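Local coordinates for protein benzoylformate Decarboxylase (Polynucleobacter necessarius, PDB 4K9Q) that probably catalyses the thiamine diphosphate- and magnesium-dependent decarboxylation of benzoylformate to benzaldehyde and carbon dioxide, at residues 68-73 and 108-113; 96-101 and 155-160; 21-26 and 45-50; 50-55 and 79-84. One frame throughout, in Å; residues are numbered along the deposited sequence.

Interaction 1 of 4, residues 68-73 and 108-113. With TPP (thiamine diphosphate), chain D.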
loop_
_atom_site.group_PDB
_atom_site.type_symbol
_atom_site.label_atom_id
_atom_site.label_comp_id
_atom_site.label_asym_id
_atom_site.label_seq_id
_atom_site.Cartn_x
_atom_site.Cartn_y
_atom_site.Cartn_z
ATOM N N ASN A 68 22.085 4.227 -7.298
ATOM C CA ASN A 68 22.224 2.781 -7.131
ATOM C C ASN A 68 22.561 2.510 -5.673
ATOM O O ASN A 68 23.649 2.858 -5.205
ATOM C CB ASN A 68 23.310 2.229 -8.059
ATOM C CG ASN A 68 23.379 0.707 -8.052
ATOM O OD1 ASN A 68 24.446 0.129 -7.826
ATOM N ND2 ASN A 68 22.249 0.051 -8.316
ATOM N N ILE A 69 21.615 1.916 -4.950
ATOM C CA ILE A 69 21.803 1.656 -3.531
ATOM C C ILE A 69 21.467 0.215 -3.173
ATOM O O ILE A 69 20.987 -0.554 -4.015
ATOM C CB ILE A 69 21.023 2.663 -2.667
ATOM C CG1 ILE A 69 19.519 2.594 -2.966
ATOM C CG2 ILE A 69 21.563 4.084 -2.885
ATOM C CD1 ILE A 69 18.734 3.740 -2.321
ATOM N N HIS A 70 21.733 -0.147 -1.925
ATOM C CA HIS A 70 21.792 -1.552 -1.548
ATOM C C HIS A 70 20.498 -2.041 -0.919
ATOM O O HIS A 70 20.278 -1.865 0.273
ATOM C CB HIS A 70 22.938 -1.785 -0.571
ATOM C CG HIS A 70 23.061 -3.207 -0.112
ATOM N ND1 HIS A 70 23.232 -4.261 -0.985
ATOM C CD2 HIS A 70 23.047 -3.743 1.131
ATOM C CE1 HIS A 70 23.324 -5.386 -0.297
ATOM N NE2 HIS A 70 23.225 -5.097 0.989
ATOM N N THR A 71 19.671 -2.688 -1.733
ATOM C CA THR A 71 18.448 -3.345 -1.276
ATOM C C THR A 71 17.609 -2.487 -0.299
ATOM O O THR A 71 17.572 -1.258 -0.427
ATOM C CB THR A 71 18.753 -4.803 -0.805
ATOM O OG1 THR A 71 17.533 -5.507 -0.528
ATOM C CG2 THR A 71 19.685 -4.844 0.417
ATOM N N GLY A 72 16.890 -3.116 0.623
ATOM C CA GLY A 72 15.991 -2.385 1.508
ATOM C C GLY A 72 16.739 -1.527 2.512
ATOM O O GLY A 72 16.247 -0.477 2.935
ATOM N N ALA A 73 17.930 -1.975 2.901
ATOM C CA ALA A 73 18.744 -1.257 3.891
ATOM C C ALA A 73 19.137 0.115 3.364
ATOM O O ALA A 73 19.000 1.131 4.049
ATOM C CB ALA A 73 20.004 -2.052 4.232
ATOM N N PRO A 108 15.936 -14.667 2.000
ATOM C CA PRO A 108 17.201 -14.725 2.735
ATOM C C PRO A 108 17.614 -13.325 3.193
ATOM O O PRO A 108 16.890 -12.344 2.940
ATOM C CB PRO A 108 18.184 -15.242 1.678
ATOM C CG PRO A 108 17.647 -14.678 0.401
ATOM C CD PRO A 108 16.137 -14.788 0.547
ATOM N N LEU A 109 18.766 -13.234 3.854
ATOM C CA LEU A 109 19.283 -11.957 4.322
ATOM C C LEU A 109 19.301 -10.936 3.198
ATOM O O LEU A 109 19.635 -11.261 2.056
ATOM C CB LEU A 109 20.697 -12.129 4.874
ATOM C CG LEU A 109 21.254 -10.923 5.617
ATOM C CD1 LEU A 109 20.583 -10.783 6.964
ATOM C CD2 LEU A 109 22.769 -11.058 5.750
ATOM N N LEU A 110 18.917 -9.706 3.529
ATOM C CA LEU A 110 19.023 -8.568 2.612
ATOM C C LEU A 110 18.079 -8.659 1.406
ATOM O O LEU A 110 18.292 -8.028 0.371
ATOM C CB LEU A 110 20.484 -8.303 2.222
ATOM C CG LEU A 110 21.286 -7.702 3.397
ATOM C CD1 LEU A 110 22.773 -7.960 3.282
ATOM C CD2 LEU A 110 21.010 -6.206 3.555
ATOM N N THR A 111 17.013 -9.435 1.562
ATOM C CA THR A 111 15.898 -9.353 0.635
ATOM C C THR A 111 15.134 -8.058 0.883
ATOM O O THR A 111 14.833 -7.702 2.027
ATOM C CB THR A 111 14.928 -10.530 0.802
ATOM O OG1 THR A 111 15.607 -11.743 0.488
ATOM C CG2 THR A 111 13.737 -10.374 -0.128
ATOM N N ASN A 112 14.828 -7.348 -0.191
ATOM C CA ASN A 112 14.010 -6.165 -0.064
ATOM C C ASN A 112 12.558 -6.625 -0.157
ATOM O O ASN A 112 11.986 -6.707 -1.246
ATOM C CB ASN A 112 14.360 -5.165 -1.164
ATOM C CG ASN A 112 13.824 -3.784 -0.879
ATOM O OD1 ASN A 112 13.147 -3.565 0.134
ATOM N ND2 ASN A 112 14.137 -2.834 -1.761
ATOM N N ILE A 113 11.982 -6.962 0.996
ATOM C CA ILE A 113 10.674 -7.617 1.039
ATOM C C ILE A 113 9.570 -6.641 0.636
ATOM O O ILE A 113 9.539 -5.518 1.132
ATOM C CB ILE A 113 10.420 -8.219 2.435
ATOM C CG1 ILE A 113 11.489 -9.271 2.755
ATOM C CG2 ILE A 113 9.016 -8.816 2.522
ATOM C CD1 ILE A 113 11.550 -9.696 4.211
HETATM N "N1'" TPP D . 24.511 0.218 2.810
HETATM C "C2'" TPP D . 23.810 -0.233 3.918
HETATM C CM2 TPP D . 22.895 0.690 4.665
HETATM N "N3'" TPP D . 23.925 -1.543 4.343
HETATM C "C4'" TPP D . 24.749 -2.411 3.670
HETATM N "N4'" TPP D . 24.844 -3.675 4.076
HETATM C "C5'" TPP D . 25.488 -1.957 2.576
HETATM C "C6'" TPP D . 25.359 -0.643 2.129
HETATM C "C7'" TPP D . 26.391 -2.909 1.835
HETATM N N3 TPP D . 27.611 -3.323 2.514
HETATM C C2 TPP D . 27.783 -4.541 3.152
HETATM S S1 TPP D . 29.248 -4.751 3.788
HETATM C C5 TPP D . 29.726 -3.299 3.264
HETATM C C4 TPP D . 28.755 -2.591 2.561
HETATM C CM4 TPP D . 28.925 -1.217 1.963
HETATM C C6 TPP D . 31.148 -2.917 3.564
HETATM C C7 TPP D . 31.495 -2.812 5.041
HETATM O O7 TPP D . 32.766 -2.203 5.071
HETATM P PA TPP D . 33.559 -1.976 6.452
HETATM O O1A TPP D . 32.589 -1.501 7.495
HETATM O O2A TPP D . 34.672 -0.998 6.254
HETATM O O3A TPP D . 33.997 -3.457 6.900
HETATM P PB TPP D . 35.121 -4.406 6.251
HETATM O O1B TPP D . 34.406 -5.325 5.314
HETATM O O2B TPP D . 35.732 -5.170 7.405
HETATM O O3B TPP D . 36.135 -3.607 5.497
HETATM O O HOH W 1 16.977 -5.400 2.880
#

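Interaction 2 of 4, residues 96-101 and 155-160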
loop_
_atom_site.group_PDB
_atom_site.type_symbol
_atom_site.label_atom_id
_atom_site.label_comp_id
_atom_site.label_asym_id
_atom_site.label_seq_id
_atom_site.Cartn_x
_atom_site.Cartn_y
_atom_site.Cartn_z
ATOM N N ALA A 96 17.713 -0.122 -6.725
ATOM C CA ALA A 96 18.317 -0.876 -5.635
ATOM C C ALA A 96 18.453 -2.331 -6.046
ATOM O O ALA A 96 17.525 -2.907 -6.612
ATOM C CB ALA A 96 17.480 -0.771 -4.374
ATOM N N GLY A 97 19.603 -2.933 -5.762
ATOM C CA GLY A 97 19.751 -4.357 -5.978
ATOM C C GLY A 97 18.780 -5.112 -5.094
ATOM O O GLY A 97 18.331 -4.614 -4.056
ATOM N N GLN A 98 18.450 -6.317 -5.523
ATOM C CA GLN A 98 17.553 -7.213 -4.817
ATOM C C GLN A 98 18.247 -8.572 -4.757
ATOM O O GLN A 98 19.136 -8.856 -5.581
ATOM C CB GLN A 98 16.237 -7.314 -5.596
ATOM C CG GLN A 98 15.235 -8.387 -5.127
ATOM C CD GLN A 98 14.712 -8.133 -3.713
ATOM O OE1 GLN A 98 15.451 -8.291 -2.737
ATOM N NE2 GLN A 98 13.436 -7.742 -3.599
ATOM N N GLN A 99 17.872 -9.401 -3.782
ATOM C CA GLN A 99 18.426 -10.751 -3.684
ATOM C C GLN A 99 18.157 -11.529 -4.969
ATOM O O GLN A 99 17.238 -11.211 -5.719
ATOM C CB GLN A 99 17.874 -11.495 -2.460
ATOM C CG GLN A 99 18.814 -11.459 -1.247
ATOM C CD GLN A 99 20.037 -12.372 -1.419
ATOM O OE1 GLN A 99 20.374 -12.795 -2.533
ATOM N NE2 GLN A 99 20.706 -12.674 -0.311
ATOM N N THR A 100 18.972 -12.547 -5.216
ATOM C CA THR A 100 18.847 -13.339 -6.425
ATOM C C THR A 100 17.493 -14.058 -6.521
ATOM O O THR A 100 16.974 -14.573 -5.522
ATOM C CB THR A 100 19.989 -14.367 -6.528
ATOM O OG1 THR A 100 19.693 -15.281 -7.583
ATOM C CG2 THR A 100 20.130 -15.139 -5.224
ATOM N N ARG A 101 16.929 -14.108 -7.729
ATOM C CA ARG A 101 15.680 -14.846 -7.941
ATOM C C ARG A 101 15.825 -16.311 -7.518
ATOM O O ARG A 101 14.827 -16.988 -7.272
ATOM C CB ARG A 101 15.215 -14.785 -9.408
ATOM C CG ARG A 101 14.803 -13.404 -9.884
ATOM C CD ARG A 101 14.197 -13.437 -11.311
ATOM N NE ARG A 101 14.273 -12.100 -11.895
ATOM C CZ ARG A 101 13.263 -11.237 -11.949
ATOM N NH1 ARG A 101 13.460 -10.034 -12.476
ATOM N NH2 ARG A 101 12.061 -11.573 -11.478
ATOM N N PHE A 155 11.286 4.141 -8.893
ATOM C CA PHE A 155 12.096 3.133 -8.210
ATOM C C PHE A 155 12.040 1.787 -8.920
ATOM O O PHE A 155 10.950 1.281 -9.216
ATOM C CB PHE A 155 11.634 2.953 -6.761
ATOM C CG PHE A 155 12.306 1.806 -6.055
ATOM C CD1 PHE A 155 13.652 1.883 -5.717
ATOM C CD2 PHE A 155 11.611 0.645 -5.750
ATOM C CE1 PHE A 155 14.292 0.828 -5.069
ATOM C CE2 PHE A 155 12.252 -0.417 -5.093
ATOM C CZ PHE A 155 13.594 -0.326 -4.770
ATOM N N LEU A 156 13.218 1.216 -9.192
ATOM C CA LEU A 156 13.326 -0.151 -9.715
ATOM C C LEU A 156 14.102 -1.034 -8.742
ATOM O O LEU A 156 15.190 -0.658 -8.289
ATOM C CB LEU A 156 14.065 -0.162 -11.058
ATOM C CG LEU A 156 13.424 0.577 -12.233
ATOM C CD1 LEU A 156 14.350 0.517 -13.440
ATOM C CD2 LEU A 156 12.068 -0.034 -12.553
ATOM N N SER A 157 13.543 -2.201 -8.441
ATOM C CA SER A 157 14.184 -3.228 -7.642
ATOM C C SER A 157 14.686 -4.296 -8.603
ATOM O O SER A 157 13.897 -4.883 -9.349
ATOM C CB SER A 157 13.160 -3.821 -6.671
ATOM O OG SER A 157 13.701 -4.920 -5.967
ATOM N N LEU A 158 15.989 -4.562 -8.575
ATOM C CA LEU A 158 16.650 -5.339 -9.621
ATOM C C LEU A 158 17.407 -6.556 -9.066
ATOM O O LEU A 158 18.506 -6.429 -8.539
ATOM C CB LEU A 158 17.586 -4.410 -10.414
ATOM C CG LEU A 158 16.827 -3.227 -11.054
ATOM C CD1 LEU A 158 17.736 -2.097 -11.413
ATOM C CD2 LEU A 158 16.019 -3.677 -12.260
ATOM N N PRO A 159 16.805 -7.746 -9.169
ATOM C CA PRO A 159 17.470 -8.964 -8.676
ATOM C C PRO A 159 18.871 -9.159 -9.276
ATOM O O PRO A 159 19.050 -9.008 -10.479
ATOM C CB PRO A 159 16.521 -10.079 -9.125
ATOM C CG PRO A 159 15.170 -9.420 -9.119
ATOM C CD PRO A 159 15.418 -8.008 -9.604
ATOM N N LEU A 160 19.841 -9.524 -8.445
ATOM C CA LEU A 160 21.253 -9.460 -8.837
ATOM C C LEU A 160 21.615 -10.419 -9.961
ATOM O O LEU A 160 22.577 -10.190 -10.696
ATOM C CB LEU A 160 22.153 -9.715 -7.621
ATOM C CG LEU A 160 22.114 -11.133 -7.050
ATOM C CD1 LEU A 160 23.234 -11.960 -7.670
ATOM C CD2 LEU A 160 22.259 -11.087 -5.536
HETATM O O HOH W 2 15.447 -3.724 -4.079
#

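Interaction 3 of 4, residues 21-26 and 45-50. With TPP (thiamine diphosphate), chain D.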
loop_
_atom_site.group_PDB
_atom_site.type_symbol
_atom_site.label_atom_id
_atom_site.label_comp_id
_atom_site.label_asym_id
_atom_site.label_seq_id
_atom_site.Cartn_x
_atom_site.Cartn_y
_atom_site.Cartn_z
ATOM N N VAL A 21 25.101 7.741 -9.081
ATOM C CA VAL A 21 25.552 8.041 -7.728
ATOM C C VAL A 21 25.166 6.843 -6.863
ATOM O O VAL A 21 24.049 6.339 -6.953
ATOM C CB VAL A 21 24.906 9.326 -7.168
ATOM C CG1 VAL A 21 25.583 9.720 -5.856
ATOM C CG2 VAL A 21 24.989 10.463 -8.185
ATOM N N GLY A 22 26.082 6.346 -6.048
ATOM C CA GLY A 22 25.809 5.085 -5.381
ATOM C C GLY A 22 26.517 4.894 -4.055
ATOM O O GLY A 22 27.464 5.606 -3.708
ATOM N N ASN A 23 26.017 3.927 -3.308
ATOM C CA ASN A 23 26.761 3.324 -2.218
ATOM C C ASN A 23 26.580 1.824 -2.421
ATOM O O ASN A 23 25.447 1.317 -2.379
ATOM C CB ASN A 23 26.215 3.784 -0.870
ATOM C CG ASN A 23 26.931 3.119 0.295
ATOM O OD1 ASN A 23 26.450 2.131 0.854
ATOM N ND2 ASN A 23 28.090 3.659 0.663
ATOM N N PRO A 24 27.676 1.110 -2.713
ATOM C CA PRO A 24 27.558 -0.261 -3.217
ATOM C C PRO A 24 27.257 -1.310 -2.140
ATOM O O PRO A 24 27.514 -1.088 -0.959
ATOM C CB PRO A 24 28.939 -0.513 -3.839
ATOM C CG PRO A 24 29.864 0.317 -3.016
ATOM C CD PRO A 24 29.080 1.569 -2.687
ATOM N N GLY A 25 26.704 -2.444 -2.572
ATOM C CA GLY A 25 26.501 -3.603 -1.722
ATOM C C GLY A 25 26.609 -4.843 -2.591
ATOM O O GLY A 25 26.772 -4.735 -3.805
ATOM N N SER A 26 26.505 -6.022 -1.980
ATOM C CA SER A 26 26.719 -7.270 -2.698
ATOM C C SER A 26 25.718 -7.451 -3.831
ATOM O O SER A 26 26.060 -7.977 -4.890
ATOM C CB SER A 26 26.646 -8.467 -1.745
ATOM O OG SER A 26 25.334 -8.638 -1.247
ATOM N N LEU A 45 29.038 8.002 1.114
ATOM C CA LEU A 45 29.206 7.105 2.254
ATOM C C LEU A 45 27.914 6.689 2.933
ATOM O O LEU A 45 27.928 5.765 3.742
ATOM C CB LEU A 45 30.106 7.750 3.315
ATOM C CG LEU A 45 31.547 8.075 2.903
ATOM C CD1 LEU A 45 32.197 8.864 4.028
ATOM C CD2 LEU A 45 32.322 6.797 2.597
ATOM N N GLN A 46 26.816 7.387 2.649
ATOM C CA GLN A 46 25.525 7.050 3.250
ATOM C C GLN A 46 24.431 7.433 2.255
ATOM O O GLN A 46 24.611 8.366 1.467
ATOM C CB GLN A 46 25.349 7.772 4.594
ATOM C CG GLN A 46 24.374 7.093 5.556
ATOM C CD GLN A 46 22.977 7.694 5.513
ATOM O OE1 GLN A 46 22.695 8.589 4.710
ATOM N NE2 GLN A 46 22.101 7.216 6.393
ATOM N N GLU A 47 23.315 6.705 2.266
ATOM C CA GLU A 47 22.362 6.794 1.170
ATOM C C GLU A 47 21.537 8.081 1.098
ATOM O O GLU A 47 21.065 8.446 0.028
ATOM C CB GLU A 47 21.473 5.546 1.135
ATOM C CG GLU A 47 22.252 4.262 0.857
ATOM C CD GLU A 47 22.862 3.617 2.102
ATOM O OE1 GLU A 47 22.849 4.236 3.196
ATOM O OE2 GLU A 47 23.365 2.476 1.970
ATOM N N ALA A 48 21.361 8.781 2.216
ATOM C CA ALA A 48 20.720 10.088 2.144
ATOM C C ALA A 48 21.575 10.997 1.257
ATOM O O ALA A 48 21.048 11.740 0.425
ATOM C CB ALA A 48 20.540 10.694 3.538
ATOM N N SER A 49 22.899 10.933 1.427
ATOM C CA SER A 49 23.786 11.756 0.603
ATOM C C SER A 49 23.747 11.307 -0.858
ATOM O O SER A 49 23.758 12.139 -1.762
ATOM C CB SER A 49 25.219 11.745 1.138
ATOM O OG SER A 49 25.326 12.570 2.296
ATOM N N VAL A 50 23.704 9.997 -1.088
ATOM C CA VAL A 50 23.620 9.463 -2.450
ATOM C C VAL A 50 22.459 10.099 -3.225
ATOM O O VAL A 50 22.637 10.630 -4.325
ATOM C CB VAL A 50 23.433 7.940 -2.438
ATOM C CG1 VAL A 50 23.132 7.433 -3.847
ATOM C CG2 VAL A 50 24.687 7.247 -1.860
HETATM N "N1'" TPP D . 24.511 0.218 2.810
HETATM C "C2'" TPP D . 23.810 -0.233 3.918
HETATM C CM2 TPP D . 22.895 0.690 4.665
HETATM N "N3'" TPP D . 23.925 -1.543 4.343
HETATM C "C4'" TPP D . 24.749 -2.411 3.670
HETATM N "N4'" TPP D . 24.844 -3.675 4.076
HETATM C "C5'" TPP D . 25.488 -1.957 2.576
HETATM C "C6'" TPP D . 25.359 -0.643 2.129
HETATM C "C7'" TPP D . 26.391 -2.909 1.835
HETATM N N3 TPP D . 27.611 -3.323 2.514
HETATM C C2 TPP D . 27.783 -4.541 3.152
HETATM S S1 TPP D . 29.248 -4.751 3.788
HETATM C C5 TPP D . 29.726 -3.299 3.264
HETATM C C4 TPP D . 28.755 -2.591 2.561
HETATM C CM4 TPP D . 28.925 -1.217 1.963
HETATM C C6 TPP D . 31.148 -2.917 3.564
HETATM C C7 TPP D . 31.495 -2.812 5.041
HETATM O O7 TPP D . 32.766 -2.203 5.071
HETATM P PA TPP D . 33.559 -1.976 6.452
HETATM O O1A TPP D . 32.589 -1.501 7.495
HETATM O O2A TPP D . 34.672 -0.998 6.254
HETATM O O3A TPP D . 33.997 -3.457 6.900
HETATM P PB TPP D . 35.121 -4.406 6.251
HETATM O O1B TPP D . 34.406 -5.325 5.314
HETATM O O2B TPP D . 35.732 -5.170 7.405
HETATM O O3B TPP D . 36.135 -3.607 5.497
HETATM O O HOH W 3 23.439 1.478 -0.474
#

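Interaction 4 of 4, residues 50-55 and 79-84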
loop_
_atom_site.group_PDB
_atom_site.type_symbol
_atom_site.label_atom_id
_atom_site.label_comp_id
_atom_site.label_asym_id
_atom_site.label_seq_id
_atom_site.Cartn_x
_atom_site.Cartn_y
_atom_site.Cartn_z
ATOM N N VAL A 50 23.704 9.997 -1.088
ATOM C CA VAL A 50 23.620 9.463 -2.450
ATOM C C VAL A 50 22.459 10.099 -3.225
ATOM O O VAL A 50 22.637 10.630 -4.325
ATOM C CB VAL A 50 23.433 7.940 -2.438
ATOM C CG1 VAL A 50 23.132 7.433 -3.847
ATOM C CG2 VAL A 50 24.687 7.247 -1.860
ATOM N N VAL A 51 21.272 10.061 -2.631
ATOM C CA VAL A 51 20.083 10.582 -3.294
ATOM C C VAL A 51 20.169 12.101 -3.476
ATOM O O VAL A 51 19.868 12.619 -4.554
ATOM C CB VAL A 51 18.813 10.179 -2.535
ATOM C CG1 VAL A 51 17.579 10.910 -3.098
ATOM C CG2 VAL A 51 18.621 8.668 -2.640
ATOM N N ALA A 52 20.594 12.816 -2.440
ATOM C CA ALA A 52 20.663 14.278 -2.545
ATOM C C ALA A 52 21.710 14.774 -3.563
ATOM O O ALA A 52 21.486 15.755 -4.263
ATOM C CB ALA A 52 20.882 14.912 -1.165
ATOM N N ILE A 53 22.853 14.102 -3.629
ATOM C CA ILE A 53 23.869 14.415 -4.640
ATOM C C ILE A 53 23.268 14.235 -6.041
ATOM O O ILE A 53 23.393 15.105 -6.918
ATOM C CB ILE A 53 25.104 13.518 -4.456
ATOM C CG1 ILE A 53 25.828 13.895 -3.158
ATOM C CG2 ILE A 53 26.062 13.650 -5.644
ATOM C CD1 ILE A 53 26.932 12.900 -2.771
ATOM N N ALA A 54 22.616 13.100 -6.258
ATOM C CA ALA A 54 21.959 12.844 -7.535
ATOM C C ALA A 54 20.896 13.905 -7.853
ATOM O O ALA A 54 20.765 14.345 -8.991
ATOM C CB ALA A 54 21.346 11.440 -7.547
ATOM N N ASP A 55 20.146 14.312 -6.836
ATOM C CA ASP A 55 19.096 15.320 -6.974
ATOM C C ASP A 55 19.729 16.634 -7.448
ATOM O O ASP A 55 19.335 17.192 -8.475
ATOM C CB ASP A 55 18.381 15.489 -5.624
ATOM C CG ASP A 55 17.083 16.276 -5.723
ATOM O OD1 ASP A 55 16.865 16.972 -6.729
ATOM O OD2 ASP A 55 16.280 16.210 -4.761
ATOM N N MET A 79 15.223 7.315 2.421
ATOM C CA MET A 79 13.816 7.698 2.238
ATOM C C MET A 79 13.490 9.179 2.492
ATOM O O MET A 79 12.561 9.732 1.875
ATOM C CB MET A 79 12.863 6.786 3.033
ATOM C CG MET A 79 12.620 5.438 2.389
ATOM S SD MET A 79 11.939 5.546 0.720
ATOM C CE MET A 79 10.532 6.634 0.941
ATOM N N GLY A 80 14.221 9.815 3.407
ATOM C CA GLY A 80 14.006 11.230 3.677
ATOM C C GLY A 80 14.398 12.076 2.470
ATOM O O GLY A 80 13.661 12.962 2.033
ATOM N N CYS A 81 15.562 11.802 1.906
ATOM C CA CYS A 81 15.966 12.530 0.718
ATOM C C CYS A 81 15.137 12.151 -0.517
ATOM O O CYS A 81 14.988 12.953 -1.423
ATOM C CB CYS A 81 17.471 12.407 0.484
ATOM S SG CYS A 81 18.368 13.488 1.634
ATOM N N LEU A 82 14.570 10.951 -0.537
ATOM C CA LEU A 82 13.701 10.578 -1.646
ATOM C C LEU A 82 12.388 11.379 -1.578
ATOM O O LEU A 82 11.917 11.893 -2.582
ATOM C CB LEU A 82 13.447 9.072 -1.644
ATOM C CG LEU A 82 12.551 8.568 -2.778
ATOM C CD1 LEU A 82 13.062 9.051 -4.123
ATOM C CD2 LEU A 82 12.501 7.042 -2.740
ATOM N N LEU A 83 11.813 11.501 -0.381
ATOM C CA LEU A 83 10.668 12.383 -0.180
ATOM C C LEU A 83 11.003 13.760 -0.757
ATOM O O LEU A 83 10.219 14.355 -1.495
ATOM C CB LEU A 83 10.331 12.474 1.317
ATOM C CG LEU A 83 9.152 13.312 1.826
ATOM C CD1 LEU A 83 8.786 12.906 3.251
ATOM C CD2 LEU A 83 9.475 14.801 1.785
ATOM N N THR A 84 12.192 14.263 -0.446
ATOM C CA THR A 84 12.568 15.592 -0.905
ATOM C C THR A 84 12.721 15.653 -2.434
ATOM O O THR A 84 12.266 16.608 -3.072
ATOM C CB THR A 84 13.830 16.066 -0.187
ATOM O OG1 THR A 84 13.557 16.141 1.222
ATOM C CG2 THR A 84 14.282 17.431 -0.715
HETATM O O HOH W 4 17.018 14.161 -2.939
#

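Interaction 1 of 4, residues 68-73 and 108-113
His70 and Thr71, in the turn by which strand 66-69 passes into helix 71-77 of the N-terminal TPP-binding domain, pack against Leu110 and Asn112 of the long loop after strand 93-98, at the wall of the cofactor site. Leu110 is the third residue of a type II turn from Pro108 to Thr111, with positive phi, and its carbonyl oxygen receives the Thr71 hydroxyl: OG1 donates to Leu110 O at 2.8 Å, approaching from above the carbonyl plane. OG1 stands anti to the Thr71 backbone N (chi1 -172°), which directs it to the loop, where Asn112 CB lies 3.3 Å from it. The Thr71 methyl turns inward instead: CG2 sits 3.5 Å over the centre of the His70 ring and 3.7 Å from Leu110 CD2. Leu110 CD2 also lies 3.6 Å from His70 NE2. Thiamine diphosphate takes the opposite face of the imidazole, with C7' above it, while ND1 bonds to Glu28. Glycine suits position 72, since a CB there would clash with Asn112 OD1. An alanine at Thr71 would probably leave Leu110 O without this donor and open a gap between the imidazole face and Leu110 CD2. A beta-branched alcohol thus serves two chemistries at once, its oxygen tying down the loop and its methyl backing a ring pressed against the cofactor.

Interaction 2 of 4, residues 96-101 and 155-160
Ala96 and Ser157, Gly97 and Leu158, and Gln98 and Pro159 face each other as parallel neighbours along strands 93-98 and 154-159. Here the ladder runs from Ala96 N to Leu156 O at 3.0 Å and Leu158 N to Ala96 O, both nearly straight. It continues from Gln98 N to Leu158 O with the donor well above the carbonyl plane, and ends weakly from Leu160 N to Gln98 O. Pro159, which lacks an N-H, costs this pairing nothing, because Leu158 and Leu160 supply the donors. A water gives its protons to Ser157 OG at 2.8 Å and Gly97 O at 3.0 Å. Gln98 bends at chi2 (64°), and OE1 accepts Gln99 N at 2.9 Å in the amide plane; Asn112 N also bonds to OE1. Gln98 NE2 and the Ser157 hydroxyl share Glu128 OE1. An alanine at Gln98 would probably leave Asn112 N and Gln99 N without their acceptor and Glu128 OE1 with one donor fewer. Arg101 lays a guanidinium face over Pro159, NH1 3.8 Å from CG, and is salt-bridged to Asp162. Ala96 CB meets the edge of the Phe155 ring 3.6 Å from CE1. Within the six-stranded sheet, strand 66-69 flanks 93-98 and strand 126-127 flanks 154-159; Leu156 and Leu158 pack on Phe139 of helix 135-147, whereas Phe155 faces Leu75 of helix 71-77.

Interaction 3 of 4, residues 21-26 and 45-50
Val21 and Val50 lie alongside one another, their side chains pointing opposite ways, where strand 19-22 meets the first turn of helix 47-61. Val50 has CG1 anti to its backbone N (chi1 171°), which brings this methyl 3.4 Å from Val21 O and 3.9 Å from Val21 CG1. The other branch, CG2, lies 3.9 Å from Asn23 CB and against the Gly22 backbone. Compact branched residues suit such a close strand-to-helix seam. Asn23 and Glu47 are set differently: the two side chains cross with their amide and carboxylate planes 71° apart. Glu47 reaches the aminopyrimidine of thiamine diphosphate: it leaves the helix with CG anti to the carbonyl carbon, then bends at chi2 (85°), and its OE2 ends 2.7 Å from N1' of the cofactor. A water lies within reach of both OE2 and Asn23 O, while OE1 is bonded to Asn77 ND2. Gln46, at the N-cap, accepts Ala48 N on OE1 at 2.8 Å and so ties off the start of the helix that presents Glu47. Gly25 passes close to the cofactor, where a CB would crowd C7'. The diphosphate half of the site belongs to a second subunit, with Ser431 among its residues. A glutamate beside N1' is the hallmark of TPP enzymes, where it promotes tautomerisation of the aminopyrimidine; Glu47, steadied by Asn77, is placed consistently with that part.

Interaction 4 of 4, residues 50-55 and 79-84
Asp55 OD2 is gripped by several donors, one of them a water that joins it to Cys81 O across the gap between two helices. The water donates to both oxygens, at 2.8 Å from OD2 and 2.8 Å from Cys81 O. Trp402 NE1 and Asn88 ND2 also bond to OD2, while Thr90 OG1 and Gln59 NE2 serve OD1. With so many donors around it, this buried carboxylate is likely to stay ionised, and an aspartate, short and with two acceptor oxygens, suits a node where several elements meet. Apart from the water, the contact is small and apolar. Val51 holds CG1 anti to its backbone N (chi1 171°), and this methyl settles on the other helix 3.9 Å from Cys81 CB and 3.7 Å from Cys81 O. Cys81 has SG beside its own backbone N and anti to the carbonyl carbon (chi1 -76°), and the sulfur touches Ala52 CB at 4.0 Å. Small residues suit the spot, for Ala52 and Cys81 mark the nearest backbone approach, their CA atoms 6.0 Å apart. The short helical segments run in nearly the same direction, 24° apart, with axes 8.8 Å from each other. Thr84, facing the same seam, is hydrogen-bonded to Ser397, neighbour of the cofactor-binding Gly398. Around this seam, Val51 also touches Val67 of strand 66-69, as does Ala54, and Ala52 packs on Pro405 of helix 403-417, whereas helix 79-88 turns Met79 and Leu83 to a second subunit.

All four contacts are buried in the N-terminal part of the chain, and none is a surface contact. Interactions 1, 2 and 3 reach the same parallel sheet: 1 and 3 join at neighbouring strands 66-69 and 19-22 and both touch one thiamine diphosphate, while 2 continues the sheet from the other side of 66-69. Interaction 4 shares Val50 and helix 47-61 with interaction 3 but lies nearer the chain's centre. Chemistry follows place. Interaction 2 is chiefly a backbone ladder, 1 pairs a hydroxyl-carbonyl bond with imidazole packing, 3 combines valine packing with a carboxylate at the cofactor, and 4 is thin helix packing bridged by water.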